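Oxygen-independent coproporphyrinogen III oxidase (Escherichia coli, PDB 1OLT) catalyses the oxygen-independent oxidative decarboxylation of two propionate groups of coproporphyrinogen III, giving the vinyl groups of protoporphyrinogen IX in haem biosynthesis. Local coordinates at residues Leu53-His58 against Lys128-Asn133. Numbering follows the deposited sequence.
With SAM (S-adenosylmethionine), chain D.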
loop_
_atom_site.group_PDB
_atom_site.type_symbol
_atom_site.label_atom_id
_atom_site.label_comp_id
_atom_site.label_asym_id
_atom_site.label_seq_id
_atom_site.Cartn_x
_atom_site.Cartn_y
_atom_site.Cartn_z
ATOM N N LEU A 53 -11.757 1.199 -13.846
ATOM C CA LEU A 53 -11.885 0.317 -12.717
ATOM C C LEU A 53 -10.538 -0.309 -12.426
ATOM O O LEU A 53 -9.866 -0.811 -13.301
ATOM C CB LEU A 53 -12.958 -0.768 -13.019
ATOM C CG LEU A 53 -13.422 -1.679 -11.884
ATOM C CD1 LEU A 53 -13.958 -0.959 -10.711
ATOM C CD2 LEU A 53 -14.498 -2.733 -12.376
ATOM N N SER A 54 -10.184 -0.292 -11.162
ATOM C CA SER A 54 -9.075 -1.014 -10.575
ATOM C C SER A 54 -9.620 -2.135 -9.668
ATOM O O SER A 54 -10.616 -1.947 -9.002
ATOM C CB SER A 54 -8.237 -0.009 -9.747
ATOM O OG SER A 54 -7.158 -0.724 -9.109
ATOM N N LEU A 55 -8.980 -3.285 -9.668
ATOM C CA LEU A 55 -9.405 -4.421 -8.903
ATOM C C LEU A 55 -8.334 -4.779 -7.900
ATOM O O LEU A 55 -7.192 -4.805 -8.224
ATOM C CB LEU A 55 -9.674 -5.621 -9.831
ATOM C CG LEU A 55 -10.711 -5.422 -10.897
ATOM C CD1 LEU A 55 -10.829 -6.700 -11.683
ATOM C CD2 LEU A 55 -11.989 -5.035 -10.340
ATOM N N TYR A 56 -8.741 -5.064 -6.673
ATOM C CA TYR A 56 -7.862 -5.602 -5.628
ATOM C C TYR A 56 -8.456 -6.943 -5.153
ATOM O O TYR A 56 -9.638 -7.005 -4.884
ATOM C CB TYR A 56 -7.747 -4.641 -4.425
ATOM C CG TYR A 56 -6.946 -5.263 -3.344
ATOM C CD1 TYR A 56 -5.569 -5.308 -3.422
ATOM C CD2 TYR A 56 -7.564 -5.888 -2.253
ATOM C CE1 TYR A 56 -4.815 -6.007 -2.411
ATOM C CE2 TYR A 56 -6.813 -6.529 -1.239
ATOM C CZ TYR A 56 -5.462 -6.586 -1.337
ATOM O OH TYR A 56 -4.716 -7.265 -0.408
ATOM N N VAL A 57 -7.636 -8.000 -5.075
ATOM C CA VAL A 57 -8.047 -9.257 -4.479
ATOM C C VAL A 57 -7.109 -9.606 -3.286
ATOM O O VAL A 57 -5.861 -9.583 -3.427
ATOM C CB VAL A 57 -8.023 -10.425 -5.490
ATOM C CG1 VAL A 57 -8.532 -11.687 -4.792
ATOM C CG2 VAL A 57 -8.837 -10.112 -6.746
ATOM N N HIS A 58 -7.700 -9.841 -2.119
ATOM C CA HIS A 58 -6.973 -10.206 -0.928
ATOM C C HIS A 58 -6.862 -11.745 -0.907
ATOM O O HIS A 58 -7.855 -12.433 -1.041
ATOM C CB HIS A 58 -7.666 -9.783 0.333
ATOM C CG HIS A 58 -6.724 -9.673 1.487
ATOM N ND1 HIS A 58 -5.790 -8.665 1.568
ATOM C CD2 HIS A 58 -6.564 -10.439 2.599
ATOM C CE1 HIS A 58 -5.115 -8.801 2.705
ATOM N NE2 HIS A 58 -5.568 -9.869 3.345
ATOM N N LYS A 128 -8.719 -16.444 -14.576
ATOM C CA LYS A 128 -9.756 -16.784 -15.540
ATOM C C LYS A 128 -11.113 -16.254 -15.076
ATOM O O LYS A 128 -11.865 -15.685 -15.877
ATOM C CB LYS A 128 -9.791 -18.316 -15.793
ATOM C CG LYS A 128 -10.908 -18.808 -16.747
ATOM C CD LYS A 128 -10.928 -20.355 -16.873
ATOM C CE LYS A 128 -12.016 -20.832 -17.848
ATOM N NZ LYS A 128 -11.491 -21.935 -18.731
ATOM N N LEU A 129 -11.421 -16.396 -13.793
ATOM C CA LEU A 129 -12.669 -15.827 -13.241
ATOM C C LEU A 129 -12.724 -14.291 -13.439
ATOM O O LEU A 129 -13.761 -13.727 -13.779
ATOM C CB LEU A 129 -12.772 -16.082 -11.749
ATOM C CG LEU A 129 -13.174 -17.493 -11.360
ATOM C CD1 LEU A 129 -12.939 -17.654 -9.884
ATOM C CD2 LEU A 129 -14.615 -17.724 -11.744
ATOM N N LEU A 130 -11.600 -13.651 -13.223
ATOM C CA LEU A 130 -11.501 -12.177 -13.292
ATOM C C LEU A 130 -11.648 -11.746 -14.756
ATOM O O LEU A 130 -12.422 -10.838 -15.028
ATOM C CB LEU A 130 -10.164 -11.697 -12.667
ATOM C CG LEU A 130 -10.117 -11.812 -11.168
ATOM C CD1 LEU A 130 -8.701 -11.647 -10.630
ATOM C CD2 LEU A 130 -11.116 -10.844 -10.478
ATOM N N ARG A 131 -10.900 -12.376 -15.680
ATOM C CA ARG A 131 -10.884 -12.030 -17.106
ATOM C C ARG A 131 -12.220 -12.286 -17.772
ATOM O O ARG A 131 -12.568 -11.584 -18.677
ATOM C CB ARG A 131 -9.853 -12.847 -17.954
ATOM C CG ARG A 131 -8.420 -12.412 -17.668
ATOM C CD ARG A 131 -7.361 -12.895 -18.677
ATOM N NE ARG A 131 -6.015 -12.474 -18.223
ATOM C CZ ARG A 131 -5.407 -11.283 -18.452
ATOM N NH1 ARG A 131 -5.978 -10.273 -19.140
ATOM N NH2 ARG A 131 -4.181 -11.117 -17.967
ATOM N N GLU A 132 -12.921 -13.311 -17.342
ATOM C CA GLU A 132 -14.198 -13.614 -17.946
ATOM C C GLU A 132 -15.311 -12.800 -17.370
ATOM O O GLU A 132 -16.352 -12.763 -17.967
ATOM C CB GLU A 132 -14.534 -15.116 -17.807
ATOM C CG GLU A 132 -13.609 -15.909 -18.722
ATOM C CD GLU A 132 -13.924 -17.403 -18.742
ATOM O OE1 GLU A 132 -14.621 -17.888 -17.807
ATOM O OE2 GLU A 132 -13.408 -18.053 -19.678
ATOM N N ASN A 133 -15.127 -12.168 -16.215
ATOM C CA ASN A 133 -16.208 -11.408 -15.604
ATOM C C ASN A 133 -16.044 -9.885 -15.607
ATOM O O ASN A 133 -17.002 -9.181 -15.332
ATOM C CB ASN A 133 -16.454 -11.903 -14.183
ATOM C CG ASN A 133 -17.195 -13.214 -14.198
ATOM O OD1 ASN A 133 -18.350 -13.208 -14.470
ATOM N ND2 ASN A 133 -16.486 -14.360 -13.974
HETATM N N SAM D . -0.103 -2.415 5.540
HETATM C CA SAM D . 1.349 -2.605 5.721
HETATM C C SAM D . 1.875 -1.851 6.960
HETATM O O SAM D . 2.461 -2.408 7.909
HETATM O OXT SAM D . 1.737 -0.618 7.118
HETATM C CB SAM D . 2.109 -2.190 4.433
HETATM C CG SAM D . 1.861 -3.086 3.179
HETATM S SD SAM D . 0.828 -2.320 1.883
HETATM C CE SAM D . 2.091 -1.699 0.715
HETATM C "C5'" SAM D . 0.056 -3.610 0.835
HETATM C "C4'" SAM D . -0.899 -4.485 1.630
HETATM O "O4'" SAM D . -1.983 -3.654 2.012
HETATM C "C3'" SAM D . -1.532 -5.629 0.830
HETATM O "O3'" SAM D . -0.635 -6.713 0.668
HETATM C "C2'" SAM D . -2.761 -5.866 1.663
HETATM O "O2'" SAM D . -2.418 -6.531 2.848
HETATM C "C1'" SAM D . -3.197 -4.430 2.005
HETATM N N9 SAM D . -4.094 -3.865 1.013
HETATM C C8 SAM D . -3.765 -3.260 -0.148
HETATM N N7 SAM D . -4.937 -2.893 -0.801
HETATM C C5 SAM D . -5.953 -3.258 -0.066
HETATM C C6 SAM D . -7.305 -3.153 -0.240
HETATM N N6 SAM D . -7.864 -2.555 -1.279
HETATM N N1 SAM D . -8.089 -3.671 0.728
HETATM C C2 SAM D . -7.573 -4.268 1.814
HETATM N N3 SAM D . -6.252 -4.403 1.988
HETATM C C4 SAM D . -5.455 -3.893 1.060
#
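Leu130, on helix 120-133, points its isobutyl group at strand 53-62 and divides its two methyls between Leu55 and Val57. Its CD2 lies 4.3 Å from CD1 of Leu55, and its CD1 lies 4.2 Å from CG2 of Val57, the latter pair meeting tip to tip. The first torsion of Val57 (chi1 -177°) sets CG1 anti to the backbone N and leaves CG2, beside that N, as the methyl that meets Leu130. Only about 104 Å² is buried between the two segments, and the CA atoms of Leu55 and Leu130 stay 9.2 Å apart; Trp110, touching both Val57 and Leu130, and Met324, touching both Leu55 and Leu130, add to this apolar layer. On the helix, the Asn133 side chain turns back to Leu129: ND2 donates to a lone pair of Leu129 O at 2.8 Å, in the carbonyl plane.

The other face of the strand serves S-adenosylmethionine. With CG anti to the backbone N (chi1 175°), the Tyr56 ring lies under the adenine, whose C5 is 3.5 Å above the plane of that ring, over its centre. Tyr56 OH and His58 ND1 share a hydrogen bond of 2.6 Å, with ND1 at the edge of the tyrosine ring and in its plane. His58 NE2 is bonded to Asn72 O, so both imidazole nitrogens are engaged, and CE1 comes 3.5 Å from the ribose O2' of S-adenosylmethionine. Were Tyr56 replaced by an alanine, the adenine would probably lose the ring lying against its face and His58 ND1 its hydroxyl partner. Strand 53-62 thus packs against a helix of the outer layer through Leu55 and Val57 and lines the S-adenosylmethionine pocket with Tyr56 and His58, the two-sided arrangement of a parallel strand in the TIM-barrel-like α/β core of radical SAM enzymes.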